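Local coordinates for protein monoglyceride lipase (Saccharomyces cerevisiae, PDB 4ZWN) that hydrolyses monoacylglycerols to free fatty acids and glycerol, and takes part in the breakdown of fatty acid ethyl esters, at residues 37-42 and 46-51; 95-100 and 117-122; 30-35 and 52-57. The protein carries 2 engineered substitutions. All blocks are in the same frame, centred on the assembly; numbering follows the deposited sequence.

Interaction 1 (37-42 and 46-51); sequences QYENFD and FGYMFW
Gln37 and Tyr48 face each other as a hydrogen-bonded pair of the antiparallel hairpin that opens the alpha/beta-hydrolase sheet. Gln37 N donates to Tyr48 O at 2.9 Å; Tyr48 N donates to Gln37 O at 2.7 Å. Glu39 and Phe46 repeat the pattern, Glu39 N to Phe46 O at 2.9 Å and Phe46 N to Glu39 O at 2.8 Å. Between them Tyr38 pairs with Gly47 without backbone bonds; Gly47 CA makes a CA-H...O contact to Gln37 O, and Gly47 bonds outward, its N to Thr102 OG1 and its backbone to Asp95. Tyr48 CG sits between its backbone N and carbonyl carbon (chi1 69°), which brings one ring face against Gln37 CB, a CH-pi contact 3.6 Å from the centroid. Glu39 CB lies 3.7 Å from Tyr48 CE2. Cutting Tyr48 back to an alanine is likely to leave the Gln37 chain without the ring face it lies on and a gap beside Glu39 CB. Gln37 OE1 accepts from a water that itself accepts from Phe50 N, while Glu39 OE2 is held by His122. Strand 37-41 is an edge strand; strand 44-51 bonds onward to strand 89-94, and helix 113-134 packs against Glu39, Phe41 and Phe46.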
loop_
_atom_site.group_PDB
_atom_site.type_symbol
_atom_site.label_atom_id
_atom_site.label_comp_id
_atom_site.label_asym_id
_atom_site.label_seq_id
_atom_site.Cartn_x
_atom_site.Cartn_y
_atom_site.Cartn_z
ATOM N N GLN A 37 7.352 -17.310 0.279
ATOM C CA GLN A 37 8.440 -17.576 1.238
ATOM C C GLN A 37 8.041 -17.131 2.643
ATOM O O GLN A 37 7.245 -16.192 2.822
ATOM C CB GLN A 37 9.676 -16.830 0.790
ATOM C CG GLN A 37 10.995 -17.544 0.747
ATOM C CD GLN A 37 11.974 -16.907 -0.221
ATOM O OE1 GLN A 37 11.580 -16.261 -1.185
ATOM N NE2 GLN A 37 13.261 -17.071 0.049
ATOM N N TYR A 38 8.625 -17.765 3.646
ATOM C CA TYR A 38 8.299 -17.430 5.020
ATOM C C TYR A 38 9.510 -17.034 5.863
ATOM O O TYR A 38 10.619 -17.517 5.659
ATOM C CB TYR A 38 7.562 -18.611 5.673
ATOM C CG TYR A 38 6.206 -18.915 5.062
ATOM C CD1 TYR A 38 6.085 -19.791 3.994
ATOM C CD2 TYR A 38 5.050 -18.304 5.540
ATOM C CE1 TYR A 38 4.839 -20.066 3.419
ATOM C CE2 TYR A 38 3.806 -18.568 4.978
ATOM C CZ TYR A 38 3.705 -19.448 3.920
ATOM O OH TYR A 38 2.460 -19.694 3.383
ATOM N N GLU A 39 9.278 -16.124 6.798
ATOM C CA GLU A 39 10.322 -15.651 7.694
ATOM C C GLU A 39 9.730 -15.232 9.028
ATOM O O GLU A 39 8.731 -14.515 9.071
ATOM C CB GLU A 39 11.086 -14.477 7.078
ATOM C CG GLU A 39 12.069 -13.842 8.028
ATOM C CD GLU A 39 12.999 -12.882 7.334
ATOM O OE1 GLU A 39 13.209 -13.040 6.113
ATOM O OE2 GLU A 39 13.516 -11.970 8.012
ATOM N N ASN A 40 10.348 -15.691 10.112
ATOM C CA ASN A 40 9.896 -15.378 11.461
ATOM C C ASN A 40 10.499 -14.079 11.990
ATOM O O ASN A 40 11.692 -13.815 11.817
ATOM C CB ASN A 40 10.234 -16.528 12.410
ATOM C CG ASN A 40 9.409 -17.775 12.143
ATOM O OD1 ASN A 40 8.792 -17.916 11.087
ATOM N ND2 ASN A 40 9.393 -18.686 13.108
ATOM N N PHE A 41 9.663 -13.273 12.635
ATOM C CA PHE A 41 10.113 -12.043 13.275
ATOM C C PHE A 41 9.113 -11.588 14.330
ATOM O O PHE A 41 7.927 -11.432 14.041
ATOM C CB PHE A 41 10.323 -10.931 12.241
ATOM C CG PHE A 41 10.661 -9.596 12.845
ATOM C CD1 PHE A 41 11.955 -9.314 13.254
ATOM C CD2 PHE A 41 9.689 -8.619 12.995
ATOM C CE1 PHE A 41 12.274 -8.086 13.810
ATOM C CE2 PHE A 41 10.001 -7.386 13.550
ATOM C CZ PHE A 41 11.297 -7.120 13.959
ATOM N N ASP A 42 9.613 -11.386 15.547
ATOM C CA ASP A 42 8.829 -10.858 16.662
ATOM C C ASP A 42 7.502 -11.591 16.845
ATOM O O ASP A 42 6.447 -10.971 16.959
ATOM C CB ASP A 42 8.581 -9.361 16.469
ATOM C CG ASP A 42 8.133 -8.676 17.746
ATOM O OD1 ASP A 42 8.439 -9.200 18.837
ATOM O OD2 ASP A 42 7.477 -7.617 17.656
ATOM N N PHE A 46 5.971 -14.358 8.833
ATOM C CA PHE A 46 5.627 -13.502 7.706
ATOM C C PHE A 46 5.789 -14.206 6.362
ATOM O O PHE A 46 6.872 -14.690 6.030
ATOM C CB PHE A 46 6.484 -12.232 7.724
ATOM C CG PHE A 46 6.174 -11.304 8.861
ATOM C CD1 PHE A 46 6.824 -11.431 10.076
ATOM C CD2 PHE A 46 5.238 -10.297 8.712
ATOM C CE1 PHE A 46 6.539 -10.575 11.124
ATOM C CE2 PHE A 46 4.950 -9.437 9.756
ATOM C CZ PHE A 46 5.601 -9.578 10.963
ATOM N N GLY A 47 4.707 -14.257 5.592
ATOM C CA GLY A 47 4.782 -14.710 4.217
ATOM C C GLY A 47 5.206 -13.554 3.329
ATOM O O GLY A 47 4.673 -12.450 3.445
ATOM N N TYR A 48 6.174 -13.791 2.448
ATOM C CA TYR A 48 6.665 -12.725 1.585
ATOM C C TYR A 48 7.064 -13.235 0.208
ATOM O O TYR A 48 7.199 -14.438 -0.010
ATOM C CB TYR A 48 7.853 -12.008 2.236
ATOM C CG TYR A 48 9.104 -12.852 2.329
ATOM C CD1 TYR A 48 10.090 -12.777 1.356
ATOM C CD2 TYR A 48 9.297 -13.722 3.393
ATOM C CE1 TYR A 48 11.233 -13.547 1.439
ATOM C CE2 TYR A 48 10.436 -14.495 3.484
ATOM C CZ TYR A 48 11.401 -14.403 2.506
ATOM O OH TYR A 48 12.538 -15.173 2.596
ATOM N N MET A 49 7.253 -12.298 -0.715
ATOM C CA MET A 49 7.628 -12.617 -2.084
ATOM C C MET A 49 8.725 -11.698 -2.587
ATOM O O MET A 49 8.710 -10.494 -2.328
ATOM C CB MET A 49 6.424 -12.514 -3.016
ATOM C CG MET A 49 5.514 -13.712 -3.003
ATOM S SD MET A 49 4.282 -13.575 -4.304
ATOM C CE MET A 49 3.407 -15.123 -4.091
ATOM N N PHE A 50 9.679 -12.274 -3.305
ATOM C CA PHE A 50 10.657 -11.479 -4.026
ATOM C C PHE A 50 10.461 -11.684 -5.519
ATOM O O PHE A 50 10.725 -12.764 -6.044
ATOM C CB PHE A 50 12.081 -11.844 -3.623
ATOM C CG PHE A 50 13.121 -11.265 -4.533
ATOM C CD1 PHE A 50 13.362 -9.901 -4.547
ATOM C CD2 PHE A 50 13.841 -12.079 -5.389
ATOM C CE1 PHE A 50 14.312 -9.362 -5.393
ATOM C CE2 PHE A 50 14.792 -11.548 -6.236
ATOM C CZ PHE A 50 15.028 -10.187 -6.240
ATOM N N TRP A 51 9.988 -10.644 -6.197
ATOM C CA TRP A 51 9.698 -10.733 -7.621
ATOM C C TRP A 51 10.844 -10.156 -8.443
ATOM O O TRP A 51 11.034 -8.942 -8.476
ATOM C CB TRP A 51 8.394 -10.006 -7.946
ATOM C CG TRP A 51 7.714 -10.526 -9.167
ATOM C CD1 TRP A 51 8.230 -10.592 -10.430
ATOM C CD2 TRP A 51 6.383 -11.045 -9.250
ATOM N NE1 TRP A 51 7.303 -11.126 -11.292
ATOM C CE2 TRP A 51 6.160 -11.413 -10.593
ATOM C CE3 TRP A 51 5.358 -11.238 -8.318
ATOM C CZ2 TRP A 51 4.954 -11.961 -11.027
ATOM C CZ3 TRP A 51 4.159 -11.782 -8.751
ATOM C CH2 TRP A 51 3.968 -12.136 -10.093
HETATM O O HOH W 1 9.801 -15.332 -3.127
#

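Interaction 2 (95-100 and 117-122); sequences DQRGAG and FNDLEH
The Arg97 guanidinium and the Asp119 carboxylate meet edge to edge, their planes only 28° apart, so the nearly coplanar groups form a side-on, two-pronged salt bridge. Asp119 CG lies at the guanidinium edge, in its plane. Arg97 NE reaches Asp119 OD2 at 2.9 Å, on the syn lone pair of that oxygen, and Arg97 NH2 reaches Asp119 OD1 at 3.0 Å, also on the syn side but somewhat out of the carboxylate plane. The second bond is almost straight, with 174° at the hydrogen.

The arginine arrives there by a chain that runs extended from the backbone, with CG opposite the backbone N (chi1 -171°), and then bends at chi3, turning NE and NH2 together onto the acid. Arg97 CB passes 3.4 Å from Asp119 OD2 on the way. The same oxygen also accepts a hydrogen bond from a water at 2.7 Å, and that water accepts from Arg97 N at 2.9 Å; the bridge is thus doubled by a route back to the backbone of the turn. Arg97 is the second residue of a type II turn from Gln96 to Ala99, closed by Ala99 N bonding to Gln96 O.

The guanidinium has further partners: NH1 bonds to Asp42 O, and NH2 makes a weak bond to Phe41 O. Arg97 therefore ties the loop after strand 89-94 to helix 113-134 and to the backbone of Phe41 and Asp42. Asp119 is buried, and its charge is met by the arginine, two nitrogens on two oxygens, with water as a third donor. Such pairing would be expected to keep the acid ionised and to fix the rotation of both flat groups.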
loop_
_atom_site.group_PDB
_atom_site.type_symbol
_atom_site.label_atom_id
_atom_site.label_comp_id
_atom_site.label_asym_id
_atom_site.label_seq_id
_atom_site.Cartn_x
_atom_site.Cartn_y
_atom_site.Cartn_z
ATOM N N ASP A 95 2.887 -10.159 3.478
ATOM C CA ASP A 95 1.629 -10.072 4.201
ATOM C C ASP A 95 1.931 -9.551 5.601
ATOM O O ASP A 95 2.657 -10.187 6.361
ATOM C CB ASP A 95 0.920 -11.430 4.256
ATOM C CG ASP A 95 0.412 -11.885 2.893
ATOM O OD1 ASP A 95 0.427 -11.078 1.939
ATOM O OD2 ASP A 95 -0.017 -13.053 2.780
ATOM N N GLN A 96 1.395 -8.379 5.927
ATOM C CA GLN A 96 1.689 -7.737 7.203
ATOM C C GLN A 96 1.017 -8.464 8.361
ATOM O O GLN A 96 0.095 -9.256 8.158
ATOM C CB GLN A 96 1.241 -6.273 7.186
ATOM C CG GLN A 96 1.832 -5.444 6.060
ATOM C CD GLN A 96 1.259 -4.040 6.019
ATOM O OE1 GLN A 96 1.442 -3.256 6.950
ATOM N NE2 GLN A 96 0.550 -3.721 4.942
ATOM N N ARG A 97 1.490 -8.188 9.573
ATOM C CA ARG A 97 0.897 -8.750 10.777
ATOM C C ARG A 97 -0.580 -8.379 10.858
ATOM O O ARG A 97 -0.937 -7.203 10.819
ATOM C CB ARG A 97 1.642 -8.261 12.021
ATOM C CG ARG A 97 1.234 -8.954 13.313
ATOM C CD ARG A 97 1.966 -8.351 14.503
ATOM N NE ARG A 97 3.413 -8.354 14.311
ATOM C CZ ARG A 97 4.240 -9.250 14.842
ATOM N NH1 ARG A 97 3.768 -10.219 15.615
ATOM N NH2 ARG A 97 5.543 -9.172 14.607
ATOM N N GLY A 98 -1.433 -9.392 10.955
ATOM C CA GLY A 98 -2.866 -9.181 11.017
ATOM C C GLY A 98 -3.547 -9.469 9.694
ATOM O O GLY A 98 -4.776 -9.428 9.595
ATOM N N ALA A 99 -2.748 -9.773 8.676
ATOM C CA ALA A 99 -3.277 -9.949 7.328
ATOM C C ALA A 99 -2.660 -11.142 6.603
ATOM O O ALA A 99 -1.614 -11.656 7.004
ATOM C CB ALA A 99 -3.060 -8.680 6.518
ATOM N N GLY A 100 -3.322 -11.572 5.532
ATOM C CA GLY A 100 -2.797 -12.606 4.656
ATOM C C GLY A 100 -2.481 -13.920 5.341
ATOM O O GLY A 100 -3.163 -14.318 6.283
ATOM N N PHE A 117 5.045 -0.599 12.220
ATOM C CA PHE A 117 6.286 0.027 11.790
ATOM C C PHE A 117 7.514 -0.791 12.160
ATOM O O PHE A 117 8.494 -0.802 11.418
ATOM C CB PHE A 117 6.387 1.440 12.363
ATOM C CG PHE A 117 5.549 2.439 11.620
ATOM C CD1 PHE A 117 6.026 3.039 10.467
ATOM C CD2 PHE A 117 4.274 2.755 12.055
ATOM C CE1 PHE A 117 5.254 3.947 9.769
ATOM C CE2 PHE A 117 3.497 3.665 11.363
ATOM C CZ PHE A 117 3.988 4.262 10.218
ATOM N N ASN A 118 7.460 -1.484 13.292
ATOM C CA ASN A 118 8.571 -2.334 13.700
ATOM C C ASN A 118 8.792 -3.472 12.711
ATOM O O ASN A 118 9.932 -3.795 12.371
ATOM C CB ASN A 118 8.341 -2.901 15.098
ATOM C CG ASN A 118 9.572 -3.594 15.652
ATOM O OD1 ASN A 118 10.672 -3.041 15.625
ATOM N ND2 ASN A 118 9.396 -4.814 16.145
ATOM N N ASP A 119 7.700 -4.079 12.251
ATOM C CA ASP A 119 7.784 -5.108 11.222
ATOM C C ASP A 119 8.303 -4.508 9.926
ATOM O O ASP A 119 9.097 -5.125 9.220
ATOM C CB ASP A 119 6.422 -5.763 10.978
ATOM C CG ASP A 119 5.910 -6.524 12.185
ATOM O OD1 ASP A 119 6.728 -6.905 13.048
ATOM O OD2 ASP A 119 4.685 -6.746 12.264
ATOM N N LEU A 120 7.847 -3.296 9.624
ATOM C CA LEU A 120 8.246 -2.610 8.402
ATOM C C LEU A 120 9.746 -2.336 8.387
ATOM O O LEU A 120 10.409 -2.565 7.377
ATOM C CB LEU A 120 7.468 -1.301 8.239
ATOM C CG LEU A 120 7.749 -0.499 6.964
ATOM C CD1 LEU A 120 7.565 -1.363 5.724
ATOM C CD2 LEU A 120 6.850 0.721 6.896
ATOM N N GLU A 121 10.279 -1.855 9.508
ATOM C CA GLU A 121 11.708 -1.566 9.606
ATOM C C GLU A 121 12.542 -2.814 9.345
ATOM O O GLU A 121 13.616 -2.738 8.747
ATOM C CB GLU A 121 12.059 -0.985 10.980
ATOM C CG GLU A 121 11.422 0.364 11.293
ATOM C CD GLU A 121 12.056 1.524 10.542
ATOM O OE1 GLU A 121 12.949 1.291 9.701
ATOM O OE2 GLU A 121 11.662 2.680 10.804
ATOM N N HIS A 122 12.038 -3.962 9.788
ATOM C CA HIS A 122 12.730 -5.230 9.585
ATOM C C HIS A 122 12.887 -5.573 8.107
ATOM O O HIS A 122 13.953 -6.012 7.677
ATOM C CB HIS A 122 11.993 -6.369 10.290
ATOM C CG HIS A 122 12.515 -7.726 9.934
ATOM N ND1 HIS A 122 13.664 -8.250 10.488
ATOM C CD2 HIS A 122 12.061 -8.655 9.060
ATOM C CE1 HIS A 122 13.886 -9.449 9.981
ATOM N NE2 HIS A 122 12.929 -9.719 9.111
HETATM O O HOH W 2 3.279 -5.957 10.082
#

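Interaction 3 (30-35 and 52-57); sequences QTTVPE and PVQNGT
Thr31 and Thr32 meet Gln54 where two loops flanking the first hairpin of the alpha/beta-hydrolase fold come together, the lead-in to strand 37-41 and the exit from strand 44-51. Thr31 comes first: its CB lies 3.3 Å from Gln54 OE1, and its methyl CG2 rests 4.0 Å from Gln54 CB, while its hydroxyl turns to other partners, bonding to Asp82 and to the indole nitrogen of Trp51. Thr32 carries the polar grip through its backbone. Its N donates to Gln54 OE1 at 2.8 Å, and its O accepts from Gln54 NE2 at 3.1 Å, so one side-chain amide spans both the N-H and the C=O of a single residue. Extended beyond CG, the glutamine reaches across with its amide end, which pairs with the peptide groups on both sides of Thr32 CA. Beyond Val33, which packs on helix 78-86, Pro34 sets CG against Pro52 CD at 4.1 Å, a light apolar touch between two rings. Ser85 OG of helix 78-86 donates to Pro52 O and accepts a weak bond from Gln54 N. The straighter of the two amide bonds is that from Gln54 NE2, with 176° at its hydrogen and Thr32 O lying exactly in the amide plane.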
loop_
_atom_site.group_PDB
_atom_site.type_symbol
_atom_site.label_atom_id
_atom_site.label_comp_id
_atom_site.label_asym_id
_atom_site.label_seq_id
_atom_site.Cartn_x
_atom_site.Cartn_y
_atom_site.Cartn_z
ATOM N N GLN A 30 2.317 -12.629 -16.703
ATOM C CA GLN A 30 3.142 -12.853 -17.884
ATOM C C GLN A 30 4.529 -13.384 -17.538
ATOM O O GLN A 30 5.188 -14.001 -18.375
ATOM C CB GLN A 30 3.266 -11.559 -18.688
ATOM C CG GLN A 30 1.927 -10.933 -19.022
ATOM C CD GLN A 30 2.071 -9.599 -19.716
ATOM O OE1 GLN A 30 3.017 -9.380 -20.472
ATOM N NE2 GLN A 30 1.133 -8.695 -19.456
ATOM N N THR A 31 4.971 -13.143 -16.308
ATOM C CA THR A 31 6.264 -13.648 -15.861
ATOM C C THR A 31 6.086 -14.806 -14.887
ATOM O O THR A 31 4.966 -15.248 -14.626
ATOM C CB THR A 31 7.111 -12.548 -15.193
ATOM O OG1 THR A 31 6.456 -12.087 -14.005
ATOM C CG2 THR A 31 7.315 -11.384 -16.142
ATOM N N THR A 32 7.200 -15.296 -14.353
ATOM C CA THR A 32 7.181 -16.424 -13.434
ATOM C C THR A 32 6.868 -15.979 -12.009
ATOM O O THR A 32 7.626 -15.221 -11.403
ATOM C CB THR A 32 8.526 -17.174 -13.445
ATOM O OG1 THR A 32 8.833 -17.584 -14.784
ATOM C CG2 THR A 32 8.463 -18.396 -12.540
ATOM N N VAL A 33 5.749 -16.459 -11.478
ATOM C CA VAL A 33 5.338 -16.126 -10.120
ATOM C C VAL A 33 6.307 -16.714 -9.098
ATOM O O VAL A 33 6.552 -17.920 -9.092
ATOM C CB VAL A 33 3.910 -16.625 -9.827
ATOM C CG1 VAL A 33 3.522 -16.318 -8.389
ATOM C CG2 VAL A 33 2.921 -15.994 -10.800
ATOM N N PRO A 34 6.873 -15.853 -8.238
ATOM C CA PRO A 34 7.855 -16.226 -7.211
ATOM C C PRO A 34 7.295 -17.165 -6.147
ATOM O O PRO A 34 6.084 -17.253 -5.936
ATOM C CB PRO A 34 8.237 -14.881 -6.582
ATOM C CG PRO A 34 7.907 -13.870 -7.624
ATOM C CD PRO A 34 6.689 -14.395 -8.313
ATOM N N GLU A 35 8.203 -17.866 -5.482
ATOM C CA GLU A 35 7.878 -18.767 -4.382
ATOM C C GLU A 35 7.287 -17.972 -3.216
ATOM O O GLU A 35 7.845 -16.956 -2.813
ATOM C CB GLU A 35 9.140 -19.499 -3.928
ATOM C CG GLU A 35 9.071 -20.256 -2.608
ATOM C CD GLU A 35 10.394 -20.912 -2.226
ATOM O OE1 GLU A 35 11.283 -21.004 -3.094
ATOM O OE2 GLU A 35 10.548 -21.324 -1.053
ATOM N N PRO A 52 11.609 -11.029 -9.115
ATOM C CA PRO A 52 12.801 -10.617 -9.866
ATOM C C PRO A 52 12.472 -10.006 -11.225
ATOM O O PRO A 52 11.398 -10.256 -11.771
ATOM C CB PRO A 52 13.568 -11.929 -10.035
ATOM C CG PRO A 52 12.496 -12.967 -10.096
ATOM C CD PRO A 52 11.380 -12.483 -9.197
ATOM N N VAL A 53 13.393 -9.211 -11.756
ATOM C CA VAL A 53 13.243 -8.662 -13.097
ATOM C C VAL A 53 13.305 -9.786 -14.124
ATOM O O VAL A 53 14.248 -10.576 -14.129
ATOM C CB VAL A 53 14.333 -7.619 -13.413
ATOM C CG1 VAL A 53 14.234 -7.173 -14.863
ATOM C CG2 VAL A 53 14.223 -6.429 -12.469
ATOM N N GLN A 54 12.291 -9.866 -14.980
ATOM C CA GLN A 54 12.232 -10.908 -16.004
ATOM C C GLN A 54 11.869 -10.346 -17.374
ATOM O O GLN A 54 10.750 -10.537 -17.845
ATOM C CB GLN A 54 11.215 -11.983 -15.615
ATOM C CG GLN A 54 11.443 -12.599 -14.248
ATOM C CD GLN A 54 10.320 -13.531 -13.837
ATOM O OE1 GLN A 54 9.812 -14.307 -14.647
ATOM N NE2 GLN A 54 9.922 -13.452 -12.572
ATOM N N ASN A 55 12.816 -9.684 -17.986
ATOM C CA ASN A 55 12.574 -9.077 -19.258
ATOM C C ASN A 55 13.651 -9.383 -20.264
ATOM O O ASN A 55 13.856 -8.638 -21.180
ATOM C CB ASN A 55 12.434 -7.580 -19.093
ATOM C CG ASN A 55 13.702 -6.948 -18.663
ATOM O OD1 ASN A 55 14.693 -7.612 -18.519
ATOM N ND2 ASN A 55 13.679 -5.670 -18.462
ATOM N N GLY A 56 14.333 -10.491 -20.130
ATOM C CA GLY A 56 15.271 -10.837 -21.161
ATOM C C GLY A 56 16.609 -10.168 -20.996
ATOM O O GLY A 56 17.594 -10.855 -20.857
ATOM N N THR A 57 16.665 -8.846 -21.022
ATOM C CA THR A 57 17.872 -8.202 -20.594
ATOM C C THR A 57 17.894 -8.708 -19.212
ATOM O O THR A 57 16.918 -9.247 -18.771
ATOM C CB THR A 57 17.740 -6.694 -20.474
ATOM O OG1 THR A 57 17.952 -6.327 -19.121
ATOM C CG2 THR A 57 16.392 -6.226 -20.894
#

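In the fold
Interactions 1 and 2 are neighbours, with centres about 10 Å apart, and they touch at several points: Glu39 OE2 meets His122 NE2 at 2.6 Å, and Gly47 O meets Asp95 N at 2.9 Å, so the hairpin is joined both to helix 113-134 and to the loop after strand 89-94. Interaction 3 sits at the other end of the hairpin, its centre about 19 Å from that of interaction 1; it brackets the two strands in sequence, and Trp51 NE1 meets Thr31 OG1 at 3.0 Å. Interactions 2 and 3 do not touch, their nearest atoms being about 10 Å apart. All three lie away from the probable catalytic triad Ser144, Asp272 and His302.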